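Local coordinates for hypothetical protein ydiI (Escherichia coli, PDB 1VH5) that hydrolyses 1,4-dihydroxy-2-naphthoyl-CoA to 1,4-dihydroxy-2-naphthoate and CoA in menaquinone biosynthesis, and also cleaves a wide range of other acyl-CoA thioesters, at residues W116-F121 and C129-T134. Numbering follows the deposited sequence.
Sequences WQIEIF and CSSRLT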
loop_
_atom_site.group_PDB
_atom_site.type_symbol
_atom_site.label_atom_id
_atom_site.label_comp_id
_atom_site.label_asym_id
_atom_site.label_seq_id
_atom_site.Cartn_x
_atom_site.Cartn_y
_atom_site.Cartn_z
ATOM N N TRP A 116 12.580 8.920 2.435
ATOM C CA TRP A 116 13.176 7.598 2.317
ATOM C C TRP A 116 12.892 7.069 0.914
ATOM O O TRP A 116 11.770 7.254 0.403
ATOM C CB TRP A 116 12.529 6.678 3.364
ATOM C CG TRP A 116 12.903 7.041 4.762
ATOM C CD1 TRP A 116 12.227 7.826 5.630
ATOM C CD2 TRP A 116 14.138 6.719 5.394
ATOM N NE1 TRP A 116 12.928 7.961 6.816
ATOM C CE2 TRP A 116 14.124 7.313 6.675
ATOM C CE3 TRP A 116 15.266 5.976 5.000
ATOM C CZ2 TRP A 116 15.177 7.168 7.586
ATOM C CZ3 TRP A 116 16.322 5.818 5.917
ATOM C CH2 TRP A 116 16.257 6.420 7.194
ATOM N N GLN A 117 13.871 6.399 0.308
ATOM C CA GLN A 117 13.654 5.699 -0.957
ATOM C C GLN A 117 13.659 4.202 -0.652
ATOM O O GLN A 117 14.605 3.668 -0.022
ATOM C CB GLN A 117 14.742 6.054 -1.940
ATOM C CG GLN A 117 14.568 5.459 -3.369
ATOM C CD GLN A 117 15.495 6.178 -4.345
ATOM O OE1 GLN A 117 15.208 7.284 -4.795
ATOM N NE2 GLN A 117 16.618 5.590 -4.606
ATOM N N ILE A 118 12.615 3.493 -1.091
ATOM C CA ILE A 118 12.600 2.057 -0.918
ATOM C C ILE A 118 12.437 1.406 -2.292
ATOM O O ILE A 118 11.445 1.649 -3.003
ATOM C CB ILE A 118 11.489 1.559 0.023
ATOM C CG1 ILE A 118 11.446 2.329 1.355
ATOM C CG2 ILE A 118 11.689 0.028 0.207
ATOM C CD1 ILE A 118 10.625 3.629 1.307
ATOM N N GLU A 119 13.413 0.568 -2.664
ATOM C CA GLU A 119 13.329 -0.187 -3.908
ATOM C C GLU A 119 13.048 -1.644 -3.549
ATOM O O GLU A 119 13.637 -2.189 -2.600
ATOM C CB GLU A 119 14.626 -0.059 -4.717
ATOM C CG GLU A 119 14.869 1.323 -5.328
ATOM C CD GLU A 119 16.187 1.401 -6.111
ATOM O OE1 GLU A 119 17.198 0.771 -5.695
ATOM O OE2 GLU A 119 16.233 2.096 -7.154
ATOM N N ILE A 120 12.137 -2.272 -4.301
ATOM C CA ILE A 120 11.740 -3.643 -3.987
ATOM C C ILE A 120 12.111 -4.510 -5.163
ATOM O O ILE A 120 11.762 -4.222 -6.304
ATOM C CB ILE A 120 10.239 -3.687 -3.721
ATOM C CG1 ILE A 120 9.936 -2.816 -2.483
ATOM C CG2 ILE A 120 9.742 -5.178 -3.559
ATOM C CD1 ILE A 120 8.523 -2.591 -2.273
ATOM N N PHE A 121 12.832 -5.588 -4.878
ATOM C CA PHE A 121 13.408 -6.484 -5.886
ATOM C C PHE A 121 12.854 -7.892 -5.706
ATOM O O PHE A 121 12.520 -8.325 -4.599
ATOM C CB PHE A 121 14.949 -6.562 -5.775
ATOM C CG PHE A 121 15.636 -5.225 -5.877
ATOM C CD1 PHE A 121 15.768 -4.418 -4.734
ATOM C CD2 PHE A 121 16.110 -4.774 -7.086
ATOM C CE1 PHE A 121 16.374 -3.161 -4.811
ATOM C CE2 PHE A 121 16.725 -3.499 -7.182
ATOM C CZ PHE A 121 16.869 -2.720 -6.024
ATOM N N CYS A 129 9.430 -2.586 -7.841
ATOM C CA CYS A 129 8.687 -1.401 -7.414
ATOM C C CYS A 129 9.713 -0.384 -6.876
ATOM O O CYS A 129 10.624 -0.758 -6.143
ATOM C CB CYS A 129 7.675 -1.789 -6.324
ATOM S SG CYS A 129 6.693 -0.414 -5.637
ATOM N N SER A 130 9.549 0.899 -7.220
ATOM C CA SER A 130 10.410 1.929 -6.659
ATOM C C SER A 130 9.509 2.948 -5.971
ATOM O O SER A 130 8.584 3.481 -6.585
ATOM C CB SER A 130 11.189 2.605 -7.783
ATOM O OG SER A 130 11.945 3.695 -7.258
ATOM N N SER A 131 9.780 3.230 -4.708
ATOM C CA SER A 131 8.898 4.022 -3.876
ATOM C C SER A 131 9.667 5.091 -3.114
ATOM O O SER A 131 10.887 4.982 -2.915
ATOM C CB SER A 131 8.119 3.160 -2.926
ATOM O OG SER A 131 8.949 2.750 -1.879
ATOM N N ARG A 132 8.950 6.142 -2.736
ATOM C CA ARG A 132 9.462 7.162 -1.823
ATOM C C ARG A 132 8.439 7.444 -0.720
ATOM O O ARG A 132 7.252 7.487 -1.010
ATOM C CB ARG A 132 9.716 8.477 -2.581
ATOM C CG ARG A 132 10.924 8.499 -3.528
ATOM C CD ARG A 132 11.366 9.918 -3.967
ATOM N NE ARG A 132 10.230 10.798 -4.312
ATOM C CZ ARG A 132 9.652 10.815 -5.507
ATOM N NH1 ARG A 132 8.629 11.588 -5.723
ATOM N NH2 ARG A 132 10.076 10.071 -6.514
ATOM N N LEU A 133 8.901 7.642 0.533
ATOM C CA LEU A 133 8.082 7.960 1.683
ATOM C C LEU A 133 8.592 9.242 2.289
ATOM O O LEU A 133 9.795 9.369 2.540
ATOM C CB LEU A 133 8.194 6.804 2.707
ATOM C CG LEU A 133 7.514 7.056 4.059
ATOM C CD1 LEU A 133 5.982 7.139 3.994
ATOM C CD2 LEU A 133 7.998 6.032 5.151
ATOM N N THR A 134 7.687 10.192 2.517
ATOM C CA THR A 134 7.976 11.406 3.259
ATOM C C THR A 134 7.375 11.321 4.636
ATOM O O THR A 134 6.178 11.031 4.738
ATOM C CB THR A 134 7.424 12.624 2.486
ATOM O OG1 THR A 134 8.032 12.680 1.190
ATOM C CG2 THR A 134 7.751 13.951 3.202
#
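Ile118 and Ser131 face each other at the middle of an antiparallel hairpin within the sheet of this hotdog-fold thioesterase. Trp116 with Leu133 and Ile120 with Cys129 form the other hydrogen-bonded pairs, so six backbone bonds hold segments 116-121 and 129-134 together. The longest joins Cys129 N to Ile120 O, at 3.2 Å.

The tight side is the face that carries these three pairs, turned to helix 57-74. Ser131 is modelled in two conformers. In the one described here, OG sits between its own backbone N and carbonyl carbon (chi1 76°) and bonds Ile118 O at 3.0 Å. The same oxygen takes the N-H of Ser131 N at 2.9 Å. That bond stands on the backbone, while the second grip through OG is doubtful. In the same conformer Ser131 OG packs against Ile118 CB, the branch point, at 3.4 Å. CD1 of Ile118 ends 4.2 Å from CB of Leu133, a diagonal apolar contact. Farther along, Ile120 CB and Cys129 CB meet at 4.1 Å. Ala64 of the helix touches Ser131, and Ser60 touches both Ile120 and Cys129.

The opposite face is looser. Gln117 with Arg132 and Glu119 with Ser130 are the non-hydrogen-bonded pairs. Their side chains are partly or fully exposed. Gln117 CG comes to 3.7 Å from Ser131 O, but Glu119 CG and Ser130 OG stay 4.2 Å apart. The Arg132 chain bends at chi3 (-43°) and carries its guanidinium away from segment 116-121.

Cys129 also touches His91, a substrate-binding residue, which places this end of the buried face close to the substrate site. In the conformer described, the carbonyl of Ile118 would satisfy the buried serine hydroxyl among apolar neighbours; the firm hold is the six backbone bonds.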